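Local coordinates for foldase protein PrsA (Streptococcus pneumoniae, PDB 5TVL) that catalyses peptidyl-prolyl cis-trans isomerisation and probably assists the folding of secreted proteins outside the cell after translocation, at the interface of chains A and B and the interface of chains A and C. Numbering follows the deposited sequence. Chains: chain A/B/C, Foldase protein PrsA.

Contact 1: the interface of chains A and B. Residues chain A 17, 21, 24, 27, 30-31; chain B 17, 21, 24, 27.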
# COMPACT_ATOMS: atom_id res chain seq x y z
N PHE A 17 -22.36 -24.95 24.72
CA PHE A 17 -21.76 -24.54 23.45
C PHE A 17 -20.89 -23.29 23.60
O PHE A 17 -19.79 -23.24 23.06
CB PHE A 17 -22.82 -24.31 22.37
CG PHE A 17 -22.29 -23.61 21.15
CD1 PHE A 17 -21.36 -24.25 20.34
CD2 PHE A 17 -22.70 -22.32 20.83
CE1 PHE A 17 -20.86 -23.61 19.21
CE2 PHE A 17 -22.19 -21.68 19.70
CZ PHE A 17 -21.27 -22.33 18.89
N VAL A 21 -17.10 -22.91 22.54
CA VAL A 21 -16.84 -21.97 21.43
C VAL A 21 -15.99 -20.75 21.81
O VAL A 21 -15.31 -20.18 20.95
CB VAL A 21 -18.16 -21.49 20.75
CG1 VAL A 21 -18.79 -20.31 21.48
CG2 VAL A 21 -17.91 -21.11 19.29
N ASN A 24 -12.47 -20.81 20.60
CA ASN A 24 -12.27 -20.77 19.15
C ASN A 24 -11.74 -19.39 18.75
O ASN A 24 -12.39 -18.38 19.04
CB ASN A 24 -13.59 -21.07 18.42
CG ASN A 24 -13.40 -21.27 16.93
OD1 ASN A 24 -13.33 -20.31 16.17
ND2 ASN A 24 -13.34 -22.52 16.50
N ALA A 27 -14.21 -17.12 17.03
CA ALA A 27 -15.23 -16.65 17.98
C ALA A 27 -14.71 -15.54 18.90
O ALA A 27 -15.46 -14.62 19.25
CB ALA A 27 -15.75 -17.82 18.80
N VAL A 30 -14.99 -12.36 17.09
CA VAL A 30 -16.37 -11.88 17.06
C VAL A 30 -16.72 -11.03 18.29
O VAL A 30 -17.41 -10.02 18.16
CB VAL A 30 -17.38 -13.04 16.87
CG1 VAL A 30 -18.82 -12.61 17.13
CG2 VAL A 30 -17.25 -13.60 15.46
N LEU A 31 -16.27 -11.44 19.48
CA LEU A 31 -16.48 -10.64 20.69
C LEU A 31 -15.69 -9.33 20.64
O LEU A 31 -16.17 -8.29 21.09
CB LEU A 31 -16.10 -11.40 21.96
CG LEU A 31 -16.51 -10.73 23.28
CD1 LEU A 31 -18.01 -10.81 23.50
CD2 LEU A 31 -15.77 -11.36 24.45
N PHE B 17 -23.48 -12.45 22.52
CA PHE B 17 -22.32 -13.09 21.89
C PHE B 17 -22.72 -14.34 21.10
O PHE B 17 -22.25 -14.53 19.97
CB PHE B 17 -21.26 -13.43 22.94
CG PHE B 17 -20.07 -14.15 22.37
CD1 PHE B 17 -19.30 -13.56 21.38
CD2 PHE B 17 -19.72 -15.42 22.82
CE1 PHE B 17 -18.21 -14.21 20.84
CE2 PHE B 17 -18.63 -16.08 22.29
CZ PHE B 17 -17.87 -15.48 21.30
N VAL B 21 -22.15 -15.04 17.22
CA VAL B 21 -21.14 -16.07 16.90
C VAL B 21 -21.71 -17.31 16.20
O VAL B 21 -20.99 -17.99 15.47
CB VAL B 21 -20.33 -16.47 18.17
CG1 VAL B 21 -21.08 -17.47 19.04
CG2 VAL B 21 -18.97 -17.03 17.78
N ASN B 24 -20.93 -17.82 12.54
CA ASN B 24 -19.52 -17.98 12.22
C ASN B 24 -19.25 -19.44 11.82
O ASN B 24 -19.59 -20.34 12.59
CB ASN B 24 -18.67 -17.60 13.44
CG ASN B 24 -17.17 -17.64 13.17
OD1 ASN B 24 -16.59 -18.72 13.04
ND2 ASN B 24 -16.54 -16.48 13.11
N ALA B 27 -17.27 -21.51 14.47
CA ALA B 27 -18.13 -21.79 15.62
C ALA B 27 -19.16 -22.87 15.32
O ALA B 27 -19.53 -23.64 16.21
CB ALA B 27 -18.83 -20.52 16.08

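Contact 2: the interface of chains A and C. Residues chain A 28-29, 267-268; chain C 107, 110-111.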
# COMPACT_ATOMS: atom_id res chain seq x y z
N GLN A 28 -13.45 -15.62 19.30
CA GLN A 28 -12.84 -14.56 20.10
C GLN A 28 -12.74 -13.24 19.34
O GLN A 28 -12.85 -12.16 19.93
CB GLN A 28 -11.46 -15.00 20.61
CG GLN A 28 -11.53 -16.14 21.61
CD GLN A 28 -10.17 -16.74 21.94
OE1 GLN A 28 -9.16 -16.40 21.32
NE2 GLN A 28 -10.15 -17.64 22.91
N GLN A 29 -12.53 -13.32 18.02
CA GLN A 29 -12.55 -12.16 17.13
C GLN A 29 -13.95 -11.53 17.02
O GLN A 29 -14.07 -10.31 16.88
CB GLN A 29 -12.04 -12.56 15.73
CG GLN A 29 -11.65 -11.40 14.82
CD GLN A 29 -10.42 -10.62 15.30
OE1 GLN A 29 -9.46 -11.19 15.82
NE2 GLN A 29 -10.45 -9.30 15.12
N ASN A 267 -6.61 -12.53 26.26
CA ASN A 267 -5.45 -12.42 25.36
C ASN A 267 -5.72 -11.64 24.07
O ASN A 267 -4.84 -10.92 23.60
CB ASN A 267 -4.88 -13.80 25.02
CG ASN A 267 -4.25 -14.51 26.21
OD1 ASN A 267 -4.05 -13.92 27.28
ND2 ASN A 267 -3.93 -15.79 26.04
N ILE A 268 -6.92 -11.78 23.50
CA ILE A 268 -7.26 -11.08 22.25
C ILE A 268 -7.46 -9.57 22.47
O ILE A 268 -7.33 -8.79 21.52
CB ILE A 268 -8.47 -11.71 21.51
CG1 ILE A 268 -8.37 -11.46 20.00
CG2 ILE A 268 -9.81 -11.21 22.05
CD1 ILE A 268 -9.43 -12.18 19.19
N GLU C 107 -1.69 -14.14 18.71
CA GLU C 107 -2.99 -13.57 18.33
C GLU C 107 -3.01 -13.08 16.87
O GLU C 107 -4.01 -13.28 16.17
CB GLU C 107 -3.39 -12.42 19.27
CG GLU C 107 -3.59 -12.81 20.73
CD GLU C 107 -4.68 -13.85 20.94
OE1 GLU C 107 -5.70 -13.83 20.21
OE2 GLU C 107 -4.53 -14.69 21.85
N LYS C 110 -3.11 -16.33 14.86
CA LYS C 110 -4.49 -16.82 14.99
C LYS C 110 -5.46 -16.07 14.07
O LYS C 110 -6.25 -16.69 13.35
CB LYS C 110 -4.98 -16.69 16.43
CG LYS C 110 -4.60 -17.85 17.34
CD LYS C 110 -4.83 -17.53 18.81
CE LYS C 110 -5.67 -18.58 19.50
NZ LYS C 110 -5.58 -18.48 20.98
N LYS C 111 -5.38 -14.74 14.10
CA LYS C 111 -6.22 -13.87 13.28
C LYS C 111 -5.93 -14.05 11.79
O LYS C 111 -6.86 -14.19 10.99
CB LYS C 111 -6.00 -12.40 13.68
CG LYS C 111 -6.86 -11.38 12.95
CD LYS C 111 -6.87 -10.06 13.70
CE LYS C 111 -7.63 -8.98 12.95
NZ LYS C 111 -6.80 -8.33 11.90

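Contact 1: the interface of chains A and B
A:Ala27 and B:Val21, together with their twins B:Ala27 and A:Val21, lie at a two-fold symmetric, apolar helix-to-helix interface that joins chains A and B in the deposited assembly; whether the pairing persists in solution the structure alone does not show. In each chain the short helix 14-21 supplies a phenylalanine and a valine, which meet the first turns of helix 25-44 of the partner. Val21 is the inner contact. With CG2 anti to the backbone N and CG1 in the position between N and the carbonyl carbon, its CG2 methyl points across the boundary, and A:Val21 CG2 meets B:Ala27 CB at 3.4 Å. The reciprocal pair, A:Ala27 CB and B:Val21 CG2, is 3.5 Å apart; the small alanine side chains probably allow the close approach of helix 14-21 to the partner's helix 25-44.

The phenylalanines flank this centre. A:Phe17 turns its ring edge to the backbone carbonyl of B:Ala27, whose O lies in the plane of the ring, 3.3 Å from CE1. B:Phe17 likewise presents the CE1-CZ edge to the A:Ala27 carbonyl. B:Val21 CB of its own helix sits over the rim of one face; A:Leu31 lies off the CD1-CE1 rim on the opposite side, its side chain at about a right angle to that of B:Phe17, with A:Leu31 CD1 3.7 Å from B:Phe17 CD1. A:Val30 reaches the same rim from the valine side, with CG1 4.1 Å from B:Phe17 CE1.

Contacts across are by packing. Within chain B, B:Asn24, CG anti to its N (chi1 -176°), acts as N-cap of helix 25-44: its side-chain oxygen OD1 accepts a hydrogen bond from B:Ala27 N at 3.2 Å, fairly straight at 155°, the donor tilted from the carbonyl plane; the A:Asn24 copy of this bond is weak. The side chains of B:Asn24 and A:Val30 run antiparallel alongside each other, leaving B:Asn24 ND2 3.8 Å from A:Val30 CG2.

Contact 2: the interface of chains A and C
The carboxylate of C:Glu107 lies with one face against the backbone of A:Asn267 and A:Ile268, nearly parallel to the peptide group that joins them; C:Glu107 CD is 4.0 Å from A:Asn267 C, almost directly beneath it. The terminal amine of C:Lys110 lies to the other side of the carboxylate plane, within the same chain, and may partly balance its charge. Both oxygens lie under chain A on the face that meets the peptide: OE2 is beneath the A:Asn267 methylene, 3.3 Å from CB, and OE1 beneath the branched side chain of A:Ile268, 3.6 Å from CG1, the side chains of A:Ile268 and C:Glu107 crossing at about a right angle. The glutamate gets there through a bend at chi2 (-60°), which folds the carboxylate back from an extended course.

The second flat group, the amide of A:Gln29, has the aliphatic arm of C:Lys111 off one face, beyond the O/N rim. C:Lys111 CD lies 3.5 Å from A:Gln29 OE1, and the next methylene, CE, 3.6 Å from NE2, so the lysine passes alongside both ends of the amide. Its bend comes late, at chi4 (-83°), after three extended torsions that carry the methylenes past the glutamine.

A looser polar approach completes the patch: A:Gln28 OE1 and C:Lys110 NZ are 4.2 Å apart, too far for a direct bond, though the lysine charge may still attract the amide oxygen. The patch thus joins helix 106-115 of chain C to helices 25-44 and 266-270 of chain A by packing of polar side chains rather than direct bonds; with its two-fold twin it helps pair these chains in the deposited assembly, possibly also in solution.

Contact 1 and contact 2 lie about 11 Å apart, measured between the centres of their C-alpha atoms, and share helix 25-44 of chain A. A:Ala27, A:Val30 and A:Leu31 belong to contact 1, whereas the intervening A:Gln28 and A:Gln29 belong to contact 2: one stretch of helix meets chain B with apolar residues and chain C with polar ones. Chain A therefore touches two copies at once through different surfaces. Because each interface has its own two-fold symmetry, their combination can extend pairs into the four-copy deposited assembly, although the structure alone does not show whether that arrangement forms at the cell surface.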